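Local coordinates for ferritin (Mycoplasma penetrans, PDB 7DIE), which probably takes up and oxidises ferrous iron and binds the ferric product, as a 24-subunit ferritin cage, at residues Y30-L33 with A34-S37; Q57-H60 with M61-V65; E123-E126 with R127-F131; D138-E141 with I142-W146. All blocks are in the same frame, centred on the assembly; numbering follows the deposited sequence.

Contact 1: Y30-L33 with A34-S37; sequences YFHL and ATVS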
loop_
_atom_site.group_PDB
_atom_site.type_symbol
_atom_site.label_atom_id
_atom_site.label_comp_id
_atom_site.label_asym_id
_atom_site.label_seq_id
_atom_site.Cartn_x
_atom_site.Cartn_y
_atom_site.Cartn_z
ATOM N N TYR A 30 17.655 45.149 -9.028
ATOM C CA TYR A 30 16.896 44.540 -7.931
ATOM C C TYR A 30 17.818 43.890 -6.903
ATOM O O TYR A 30 17.545 43.944 -5.695
ATOM C CB TYR A 30 15.874 43.524 -8.479
ATOM C CG TYR A 30 14.843 44.167 -9.390
ATOM C CD1 TYR A 30 14.579 45.533 -9.303
ATOM C CD2 TYR A 30 14.159 43.425 -10.363
ATOM C CE1 TYR A 30 13.650 46.150 -10.151
ATOM C CE2 TYR A 30 13.224 44.031 -11.216
ATOM C CZ TYR A 30 12.982 45.404 -11.099
ATOM O OH TYR A 30 12.078 46.042 -11.924
ATOM N N PHE A 31 18.914 43.272 -7.343
ATOM C CA PHE A 31 19.835 42.722 -6.350
ATOM C C PHE A 31 20.504 43.840 -5.557
ATOM O O PHE A 31 20.729 43.702 -4.350
ATOM C CB PHE A 31 20.870 41.816 -7.030
ATOM C CG PHE A 31 20.280 40.531 -7.561
ATOM C CD1 PHE A 31 19.558 39.688 -6.724
ATOM C CD2 PHE A 31 20.423 40.184 -8.895
ATOM C CE1 PHE A 31 19.004 38.501 -7.198
ATOM C CE2 PHE A 31 19.870 39.009 -9.387
ATOM C CZ PHE A 31 19.156 38.160 -8.528
ATOM N N HIS A 32 20.840 44.954 -6.217
ATOM C CA HIS A 32 21.317 46.128 -5.487
ATOM C C HIS A 32 20.270 46.610 -4.484
ATOM O O HIS A 32 20.566 46.808 -3.293
ATOM C CB HIS A 32 21.680 47.243 -6.480
ATOM C CG HIS A 32 21.966 48.563 -5.833
ATOM N ND1 HIS A 32 23.087 48.791 -5.056
ATOM C CD2 HIS A 32 21.271 49.725 -5.841
ATOM C CE1 HIS A 32 23.063 50.037 -4.614
ATOM N NE2 HIS A 32 21.981 50.628 -5.085
ATOM N N LEU A 33 19.029 46.778 -4.948
ATOM C CA LEU A 33 17.956 47.270 -4.087
ATOM C C LEU A 33 17.650 46.300 -2.954
ATOM O O LEU A 33 17.183 46.718 -1.890
ATOM C CB LEU A 33 16.709 47.531 -4.927
ATOM C CG LEU A 33 16.834 48.701 -5.914
ATOM C CD1 LEU A 33 15.478 49.026 -6.536
ATOM C CD2 LEU A 33 17.444 49.934 -5.247
ATOM N N ALA A 34 17.892 45.002 -3.156
ATOM C CA ALA A 34 17.749 44.065 -2.044
ATOM C C ALA A 34 18.707 44.422 -0.909
ATOM O O ALA A 34 18.309 44.477 0.255
ATOM C CB ALA A 34 17.980 42.631 -2.524
ATOM N N THR A 35 19.981 44.694 -1.235
ATOM C CA THR A 35 20.934 45.028 -0.173
ATOM C C THR A 35 20.615 46.382 0.455
ATOM O O THR A 35 20.761 46.559 1.670
ATOM C CB THR A 35 22.380 44.988 -0.696
ATOM O OG1 THR A 35 22.610 46.038 -1.657
ATOM C CG2 THR A 35 22.670 43.622 -1.348
ATOM N N VAL A 36 20.156 47.345 -0.345
ATOM C CA VAL A 36 19.776 48.640 0.218
ATOM C C VAL A 36 18.589 48.478 1.161
ATOM O O VAL A 36 18.595 48.980 2.296
ATOM C CB VAL A 36 19.462 49.641 -0.907
ATOM C CG1 VAL A 36 18.899 50.937 -0.299
ATOM C CG2 VAL A 36 20.733 49.894 -1.750
ATOM N N SER A 37 17.557 47.755 0.703
ATOM C CA SER A 37 16.352 47.536 1.507
ATOM C C SER A 37 16.697 46.877 2.835
ATOM O O SER A 37 16.184 47.267 3.895
ATOM C CB SER A 37 15.370 46.643 0.729
ATOM O OG SER A 37 14.886 47.291 -0.445
#
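Val36 lays its CG2 methyl over one face of the His32 ring, a CH-pi contact one helical turn apart in which CG2 stands 3.9 Å from the ring centroid, 24° off the normal and shifted toward the NE2 and CE1 rim. The ring is placed there by its first torsion, which sets CG of His32 opposite the backbone N (chi1 170°). The carbonyl oxygen of His32 itself takes two bonds: Val36 N reaches His32 O at 3.0 Å, and Thr35 OG1 donates to His32 O at 2.7 Å, in the carbonyl plane and on a lone pair. A second forked acceptor follows at Leu33 O, where Ser37 N and Ser37 OG, each at 2.8 Å, arrive from opposite faces of the carbonyl plane. Side-chain hydroxyls bonded back to the preceding turn thus supplement the main-chain ladder of helix 10-39, a helix of the ferritin four-helix bundle. Further out, a second subunit holds the polar ends: His32 ND1 bonds to Leu75 O and Thr35 OG1 to Leu75 N of that subunit, so both side chains take part in a subunit interface. Within the chain, Phe88 packs on His32, Leu33 and Val36, while Ser37 touches Val45 and Phe49 of helix 43-70. Two turns before Ser37, Tyr30 OH is hydrogen-bonded to Glu102 of helix 91-118.

Contact 2: Q57-H60 with M61-V65; sequences QSAH and MSRLV. With FE (Fe (III) ion), chain G.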
loop_
_atom_site.group_PDB
_atom_site.type_symbol
_atom_site.label_atom_id
_atom_site.label_comp_id
_atom_site.label_asym_id
_atom_site.label_seq_id
_atom_site.Cartn_x
_atom_site.Cartn_y
_atom_site.Cartn_z
ATOM N N GLN A 57 16.282 36.416 -14.070
ATOM C CA GLN A 57 17.279 35.467 -14.575
ATOM C C GLN A 57 16.618 34.196 -15.093
ATOM O O GLN A 57 16.888 33.749 -16.212
ATOM C CB GLN A 57 18.276 35.103 -13.480
ATOM C CG GLN A 57 19.083 36.255 -12.891
ATOM C CD GLN A 57 19.810 35.817 -11.633
ATOM O OE1 GLN A 57 19.294 35.001 -10.874
ATOM N NE2 GLN A 57 21.018 36.327 -11.424
ATOM N N SER A 58 15.780 33.573 -14.271
ATOM C CA SER A 58 15.348 32.216 -14.566
ATOM C C SER A 58 14.214 32.160 -15.572
ATOM O O SER A 58 14.027 31.124 -16.228
ATOM C CB SER A 58 14.921 31.522 -13.266
ATOM O OG SER A 58 13.723 32.107 -12.790
ATOM N N ALA A 59 13.443 33.230 -15.712
ATOM C CA ALA A 59 12.289 33.205 -16.600
ATOM C C ALA A 59 12.438 34.119 -17.810
ATOM O O ALA A 59 11.999 33.752 -18.895
ATOM C CB ALA A 59 11.021 33.591 -15.834
ATOM N N HIS A 60 13.062 35.290 -17.660
ATOM C CA HIS A 60 13.139 36.242 -18.775
ATOM C C HIS A 60 14.417 36.049 -19.580
ATOM O O HIS A 60 14.367 35.701 -20.763
ATOM C CB HIS A 60 13.057 37.676 -18.248
ATOM C CG HIS A 60 11.748 37.992 -17.593
ATOM N ND1 HIS A 60 10.860 38.912 -18.108
ATOM C CD2 HIS A 60 11.167 37.493 -16.475
ATOM C CE1 HIS A 60 9.796 38.981 -17.326
ATOM N NE2 HIS A 60 9.949 38.120 -16.335
ATOM N N MET A 61 15.569 36.255 -18.937
ATOM C CA MET A 61 16.846 36.113 -19.634
ATOM C C MET A 61 17.005 34.712 -20.219
ATOM O O MET A 61 17.538 34.550 -21.317
ATOM C CB MET A 61 17.985 36.442 -18.669
ATOM C CG MET A 61 17.989 37.900 -18.250
ATOM S SD MET A 61 18.733 38.253 -16.642
ATOM C CE MET A 61 20.280 37.429 -16.832
ATOM N N SER A 62 16.548 33.678 -19.495
ATOM C CA SER A 62 16.689 32.315 -20.001
ATOM C C SER A 62 15.895 32.117 -21.286
ATOM O O SER A 62 16.387 31.489 -22.226
ATOM C CB SER A 62 16.229 31.297 -18.948
ATOM O OG SER A 62 14.843 31.458 -18.672
ATOM N N ARG A 63 14.664 32.642 -21.347
ATOM C CA ARG A 63 13.870 32.504 -22.573
ATOM C C ARG A 63 14.509 33.266 -23.733
ATOM O O ARG A 63 14.484 32.796 -24.874
ATOM C CB ARG A 63 12.433 32.996 -22.353
ATOM C CG ARG A 63 11.498 31.978 -21.682
ATOM C CD ARG A 63 10.107 32.593 -21.451
ATOM N NE ARG A 63 9.141 31.608 -20.964
ATOM C CZ ARG A 63 9.087 31.176 -19.707
ATOM N NH1 ARG A 63 9.945 31.641 -18.791
ATOM N NH2 ARG A 63 8.179 30.272 -19.360
ATOM N N LEU A 64 15.109 34.430 -23.460
ATOM C CA LEU A 64 15.712 35.218 -24.539
ATOM C C LEU A 64 16.955 34.538 -25.089
ATOM O O LEU A 64 17.121 34.433 -26.305
ATOM C CB LEU A 64 16.046 36.633 -24.050
ATOM C CG LEU A 64 14.818 37.460 -23.669
ATOM C CD1 LEU A 64 15.203 38.664 -22.822
ATOM C CD2 LEU A 64 14.075 37.920 -24.925
ATOM N N VAL A 65 17.846 34.055 -24.216
ATOM C CA VAL A 65 19.041 33.414 -24.759
ATOM C C VAL A 65 18.685 32.100 -25.456
ATOM O O VAL A 65 19.304 31.746 -26.465
ATOM C CB VAL A 65 20.127 33.228 -23.676
ATOM C CG1 VAL A 65 19.711 32.209 -22.647
ATOM C CG2 VAL A 65 21.436 32.800 -24.334
HETATM FE FE FE G . 8.472 37.882 -14.529
HETATM O O HOH W 1 8.212 35.517 -14.657
#
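Ser62 and Arg63 both bend back to carbonyls of the preceding turn, Ser58 and Ala59, and these side-chain bonds carry much of the contact. Ser62 OG donates to Ser58 O at 2.6 Å, coming from above the carbonyl plane, 65° out of it; with chi1 at 64°, OG sits between the backbone N and the carbonyl carbon, close to its own helix. Arg63 runs extended from CG to NE and then turns its guanidinium back, NH1 meeting Ala59 O at 2.9 Å with the oxygen near the guanidinium plane and the hydrogen bond fairly straight (N-H...O 160°). Ala59 CB lies alongside the same NH1.

The main-chain bonding is less regular. Helix 43-70 widens here into a pi-type turn, marked by a weak bond from Ser62 N to Gln57 O at 3.3 Å; ordinary spacing returns with Leu64 N to His60 O.

Metal binding falls to His60, whose NE2 coordinates a ferric ion at 2.3 Å. Asp55, Asp134, Asp138 and a water complete this part of the diiron site. ND1 is hydrogen-bonded to Glu23, a second-shell carboxylate that, together with the metal bond at NE2, sets the rotation of the ring.

Nonpolar packing is lighter: Met61 curls its SD to 3.8 Å from Gln57 CA. Among the neighbouring helices, Met61 faces Tyr20 and Leu24 of helix 10-39, Leu64 packs on Phe131 of helix 122-150, and Trp130 of that helix meets His60 edge-to-face and Arg63 by cation-pi, while Gln57 and Met61 touch Gln57 of a second subunit.

Contact 3: E123-E126 with R127-F131; sequences ETFE and RMQWF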
loop_
_atom_site.group_PDB
_atom_site.type_symbol
_atom_site.label_atom_id
_atom_site.label_comp_id
_atom_site.label_asym_id
_atom_site.label_seq_id
_atom_site.Cartn_x
_atom_site.Cartn_y
_atom_site.Cartn_z
ATOM N N GLU A 123 8.478 35.042 -36.009
ATOM C CA GLU A 123 9.108 34.223 -34.979
ATOM C C GLU A 123 9.408 35.055 -33.737
ATOM O O GLU A 123 9.108 34.641 -32.613
ATOM C CB GLU A 123 10.375 33.573 -35.531
ATOM C CG GLU A 123 10.042 32.565 -36.641
ATOM C CD GLU A 123 11.256 32.061 -37.411
ATOM O OE1 GLU A 123 12.349 32.625 -37.270
ATOM O OE2 GLU A 123 11.105 31.077 -38.157
ATOM N N THR A 124 10.005 36.234 -33.915
ATOM C CA THR A 124 10.308 37.070 -32.756
ATOM C C THR A 124 9.031 37.612 -32.119
ATOM O O THR A 124 8.905 37.638 -30.884
ATOM C CB THR A 124 11.263 38.200 -33.170
ATOM O OG1 THR A 124 12.496 37.623 -33.613
ATOM C CG2 THR A 124 11.568 39.124 -31.986
ATOM N N PHE A 125 8.058 38.024 -32.941
ATOM C CA PHE A 125 6.783 38.478 -32.391
ATOM C C PHE A 125 6.153 37.398 -31.511
ATOM O O PHE A 125 5.668 37.689 -30.411
ATOM C CB PHE A 125 5.830 38.877 -33.527
ATOM C CG PHE A 125 4.474 39.363 -33.046
ATOM C CD1 PHE A 125 4.327 40.633 -32.501
ATOM C CD2 PHE A 125 3.354 38.551 -33.145
ATOM C CE1 PHE A 125 3.094 41.080 -32.067
ATOM C CE2 PHE A 125 2.109 38.983 -32.704
ATOM C CZ PHE A 125 1.976 40.250 -32.164
ATOM N N GLU A 126 6.186 36.144 -31.968
ATOM C CA GLU A 126 5.602 35.043 -31.200
ATOM C C GLU A 126 6.343 34.852 -29.870
ATOM O O GLU A 126 5.726 34.713 -28.807
ATOM C CB GLU A 126 5.629 33.767 -32.057
ATOM C CG GLU A 126 4.803 32.574 -31.522
ATOM C CD GLU A 126 5.404 31.923 -30.254
ATOM O OE1 GLU A 126 6.654 31.880 -30.124
ATOM O OE2 GLU A 126 4.610 31.444 -29.393
ATOM N N ARG A 127 7.676 34.861 -29.908
ATOM C CA ARG A 127 8.448 34.701 -28.676
ATOM C C ARG A 127 8.194 35.848 -27.704
ATOM O O ARG A 127 8.218 35.654 -26.481
ATOM C CB ARG A 127 9.950 34.578 -29.002
ATOM C CG ARG A 127 10.906 34.715 -27.781
ATOM C CD ARG A 127 10.854 33.477 -26.830
ATOM N NE ARG A 127 9.568 33.360 -26.127
ATOM C CZ ARG A 127 9.212 32.326 -25.364
ATOM N NH1 ARG A 127 10.062 31.325 -25.165
ATOM N NH2 ARG A 127 8.009 32.298 -24.792
ATOM N N MET A 128 7.900 37.037 -28.215
ATOM C CA MET A 128 7.673 38.171 -27.329
ATOM C C MET A 128 6.329 38.122 -26.625
ATOM O O MET A 128 6.151 38.845 -25.638
ATOM C CB MET A 128 7.801 39.492 -28.109
ATOM C CG MET A 128 9.246 39.779 -28.575
ATOM S SD MET A 128 10.495 39.709 -27.248
ATOM C CE MET A 128 9.961 41.019 -26.146
ATOM N N GLN A 129 5.389 37.279 -27.074
ATOM C CA GLN A 129 4.062 37.280 -26.457
ATOM C C GLN A 129 4.123 36.890 -24.984
ATOM O O GLN A 129 3.393 37.451 -24.159
ATOM C CB GLN A 129 3.114 36.351 -27.221
ATOM C CG GLN A 129 2.822 36.826 -28.659
ATOM C CD GLN A 129 2.468 38.298 -28.713
ATOM O OE1 GLN A 129 1.428 38.703 -28.217
ATOM N NE2 GLN A 129 3.345 39.113 -29.312
ATOM N N TRP A 130 4.994 35.941 -24.628
ATOM C CA TRP A 130 5.159 35.602 -23.214
ATOM C C TRP A 130 5.557 36.829 -22.404
ATOM O O TRP A 130 5.109 37.013 -21.267
ATOM C CB TRP A 130 6.215 34.497 -23.044
ATOM C CG TRP A 130 6.386 34.079 -21.589
ATOM C CD1 TRP A 130 5.705 33.075 -20.945
ATOM C CD2 TRP A 130 7.243 34.676 -20.604
ATOM N NE1 TRP A 130 6.108 32.999 -19.631
ATOM C CE2 TRP A 130 7.039 33.977 -19.393
ATOM C CE3 TRP A 130 8.167 35.731 -20.625
ATOM C CZ2 TRP A 130 7.719 34.300 -18.216
ATOM C CZ3 TRP A 130 8.842 36.053 -19.449
ATOM C CH2 TRP A 130 8.611 35.338 -18.264
ATOM N N PHE A 131 6.406 37.676 -22.981
ATOM C CA PHE A 131 6.919 38.855 -22.294
ATOM C C PHE A 131 5.883 39.953 -22.229
ATOM O O PHE A 131 5.839 40.701 -21.248
ATOM C CB PHE A 131 8.177 39.365 -23.014
ATOM C CG PHE A 131 9.340 38.448 -22.893
ATOM C CD1 PHE A 131 9.491 37.380 -23.765
ATOM C CD2 PHE A 131 10.282 38.635 -21.882
ATOM C CE1 PHE A 131 10.572 36.515 -23.646
ATOM C CE2 PHE A 131 11.384 37.758 -21.759
ATOM C CZ PHE A 131 11.520 36.704 -22.632
HETATM O O HOH W 2 5.743 33.663 -26.234
#
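Arg127 opens its segment with a backbone bond to Glu123 O, then bends at chi2 and chi3 to bring its guanidinium to a water. That water accepts from Arg127 NH2 at 3.0 Å and from Trp130 N at 2.9 Å and donates to Glu126 O at 2.8 Å, linking the side chain to two backbone groups a turn apart. Met128 comes next, its N bonded to Thr124 O at 2.9 Å and weakly to Phe125 O; its CG lies beside Thr124 CG2, the two side chains pointing the same way. This is the early part of helix 122-150 in the ferritin bundle, where Thr124 reaches Ile12 and Val16 of helix 10-39 and its hydroxyl bonds to Tyr67 OH. Gln129 then folds back over Phe125. With chi2 at -47° its chain bends so that NE2 stands 3.3 Å above the centre of the Phe125 ring, amide and ring planes 34° apart, while NE2 also donates to Phe125 O at 2.9 Å. The hydrogen bond to the carbonyl thus holds the amide nitrogen against the ring face of the same residue. Around this pair lie two other subunits: Phe125 packs on Phe125 of a third subunit, and Gln129 on Glu126 of a fourth. Trp130 sets CE3 over the centre of the Phe131 ring, 3.6 Å above its plane, and Phe131 itself packs against Leu64 and Glu23.

Contact 4: D138-E141 with I142-W146; sequences DLEE and ISDVW. With FE (Fe (III) ion), chain N; FE (Fe (III) ion), chain G; FE (Fe (III) ion), chain H.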
loop_
_atom_site.group_PDB
_atom_site.type_symbol
_atom_site.label_atom_id
_atom_site.label_comp_id
_atom_site.label_asym_id
_atom_site.label_seq_id
_atom_site.Cartn_x
_atom_site.Cartn_y
_atom_site.Cartn_z
ATOM N N ASP A 138 4.887 41.548 -13.737
ATOM C CA ASP A 138 6.024 42.083 -12.991
ATOM C C ASP A 138 5.794 43.537 -12.607
ATOM O O ASP A 138 6.140 43.952 -11.495
ATOM C CB ASP A 138 7.321 41.955 -13.798
ATOM C CG ASP A 138 7.811 40.526 -13.896
ATOM O OD1 ASP A 138 7.165 39.637 -13.305
ATOM O OD2 ASP A 138 8.820 40.284 -14.589
ATOM N N LEU A 139 5.241 44.338 -13.517
ATOM C CA LEU A 139 4.967 45.724 -13.153
ATOM C C LEU A 139 3.900 45.795 -12.066
ATOM O O LEU A 139 3.999 46.609 -11.141
ATOM C CB LEU A 139 4.558 46.527 -14.390
ATOM C CG LEU A 139 4.347 48.034 -14.158
ATOM C CD1 LEU A 139 5.596 48.678 -13.551
ATOM C CD2 LEU A 139 3.963 48.742 -15.462
ATOM N N GLU A 140 2.897 44.918 -12.123
ATOM C CA GLU A 140 1.888 44.912 -11.066
ATOM C C GLU A 140 2.502 44.600 -9.708
ATOM O O GLU A 140 2.137 45.215 -8.700
ATOM C CB GLU A 140 0.783 43.903 -11.376
ATOM C CG GLU A 140 -0.331 43.935 -10.333
ATOM C CD GLU A 140 -1.410 42.906 -10.591
ATOM O OE1 GLU A 140 -1.085 41.710 -10.723
ATOM O OE2 GLU A 140 -2.586 43.300 -10.681
ATOM N N GLU A 141 3.410 43.624 -9.659
ATOM C CA GLU A 141 4.044 43.246 -8.398
ATOM C C GLU A 141 4.818 44.409 -7.796
ATOM O O GLU A 141 4.710 44.695 -6.600
ATOM C CB GLU A 141 4.986 42.058 -8.625
ATOM C CG GLU A 141 4.278 40.722 -8.752
ATOM C CD GLU A 141 4.450 39.880 -7.491
ATOM O OE1 GLU A 141 3.601 39.977 -6.577
ATOM O OE2 GLU A 141 5.453 39.138 -7.405
ATOM N N ILE A 142 5.641 45.070 -8.604
ATOM C CA ILE A 142 6.410 46.194 -8.082
ATOM C C ILE A 142 5.485 47.355 -7.745
ATOM O O ILE A 142 5.635 48.008 -6.701
ATOM C CB ILE A 142 7.499 46.576 -9.092
ATOM C CG1 ILE A 142 8.606 45.526 -8.995
ATOM C CG2 ILE A 142 8.038 47.992 -8.809
ATOM C CD1 ILE A 142 9.525 45.510 -10.140
ATOM N N SER A 143 4.497 47.604 -8.607
ATOM C CA SER A 143 3.487 48.634 -8.357
ATOM C C SER A 143 2.747 48.406 -7.041
ATOM O O SER A 143 2.479 49.362 -6.296
ATOM C CB SER A 143 2.505 48.668 -9.529
ATOM O OG SER A 143 1.621 49.765 -9.425
ATOM N N ASP A 144 2.407 47.151 -6.729
ATOM C CA ASP A 144 1.714 46.878 -5.469
ATOM C C ASP A 144 2.584 47.254 -4.271
ATOM O O ASP A 144 2.107 47.876 -3.312
ATOM C CB ASP A 144 1.303 45.403 -5.393
ATOM C CG ASP A 144 0.118 45.067 -6.297
ATOM O OD1 ASP A 144 -0.471 45.981 -6.906
ATOM O OD2 ASP A 144 -0.210 43.875 -6.424
ATOM N N VAL A 145 3.868 46.881 -4.306
ATOM C CA VAL A 145 4.760 47.196 -3.190
ATOM C C VAL A 145 5.027 48.700 -3.120
ATOM O O VAL A 145 5.127 49.274 -2.032
ATOM C CB VAL A 145 6.063 46.381 -3.297
ATOM C CG1 VAL A 145 7.008 46.713 -2.143
ATOM C CG2 VAL A 145 5.739 44.883 -3.293
ATOM N N TRP A 146 5.138 49.362 -4.271
ATOM C CA TRP A 146 5.206 50.823 -4.271
ATOM C C TRP A 146 3.996 51.426 -3.553
ATOM O O TRP A 146 4.138 52.328 -2.712
ATOM C CB TRP A 146 5.306 51.332 -5.719
ATOM C CG TRP A 146 5.560 52.816 -5.839
ATOM C CD1 TRP A 146 6.763 53.432 -6.057
ATOM C CD2 TRP A 146 4.577 53.865 -5.758
ATOM N NE1 TRP A 146 6.588 54.804 -6.115
ATOM C CE2 TRP A 146 5.259 55.092 -5.930
ATOM C CE3 TRP A 146 3.189 53.883 -5.558
ATOM C CZ2 TRP A 146 4.598 56.325 -5.896
ATOM C CZ3 TRP A 146 2.530 55.113 -5.522
ATOM C CH2 TRP A 146 3.238 56.314 -5.688
HETATM FE FE FE N . -2.059 46.953 -6.713
HETATM FE FE FE G . 8.472 37.882 -14.529
HETATM FE FE FE H . 6.923 37.329 -12.219
HETATM O O HOH W 1 8.212 35.517 -14.657
HETATM O O HOH W 3 -1.339 49.124 -6.647
HETATM O O HOH W 4 -2.883 46.629 -5.044
#
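Glu140 and Asp144 meet through their first torsions: with CG anti to the backbone N (chi1 -176°), the extended Glu140 chain sets out toward the next turn, whereas chi1 of -74° turns the Asp144 carboxylate back along the helix. This brings the aliphatic CG of Glu140 to 3.9 Å from Asp144 OD2, and the two carboxylates, 35° apart in plane, keep their charged ends separate. Asp144 OD1 binds one ferric ion at 1.9 Å, and two waters also coordinate that ion. Asp138 turns the same way as Asp144 but serves another site, chelating the ferric ion also held by His60 through OD1 at 2.5 Å and OD2 at 2.4 Å; OD1 also lies 2.6 Å from a second modelled ion, so it may bridge the two positions. Lys56 bonds to Asp138 OD2. Regular helical bonds join the turns, among them Ile142 N to Asp138 O at 3.1 Å and Asp144 N to Glu140 O at 2.8 Å. Ile142 and Val145 pack inward on Phe48 of helix 43-70. Lysines meet the outer acids: Lys166 pairs with Glu141, Lys70 of a fourth subunit with Glu140, and Lys38 of a fifth bonds to Asp144 OD1. So many carboxylates would probably concentrate negative charge here, offset by the ferric ions and lysines; one stretch of helix thus serves two separate iron sites, and Glu140 and Glu141 are also iron-binding residues of this protein.

Overall arrangement
From the N terminus the four contacts follow in series, each local to one helix, so none closes a long loop and none nests or crosses. Contact 1, on helix 10-39, touches contact 2, on the next helix, through Phe31 and Gln57, and both face the second subunit. Helix 122-150 carries contacts 3 and 4, whose nearest atoms are about 6 Å apart. Contact 3 packs against contact 2 through Trp130 and Phe131; contact 4 joins contact 2 at a shared ferric ion and water, and meets contact 1 where Tyr30 reaches Ile142. Three bundle helices are thereby tied together, while contacts 1 and 3 lie on opposite sides of the chain's centre without touching.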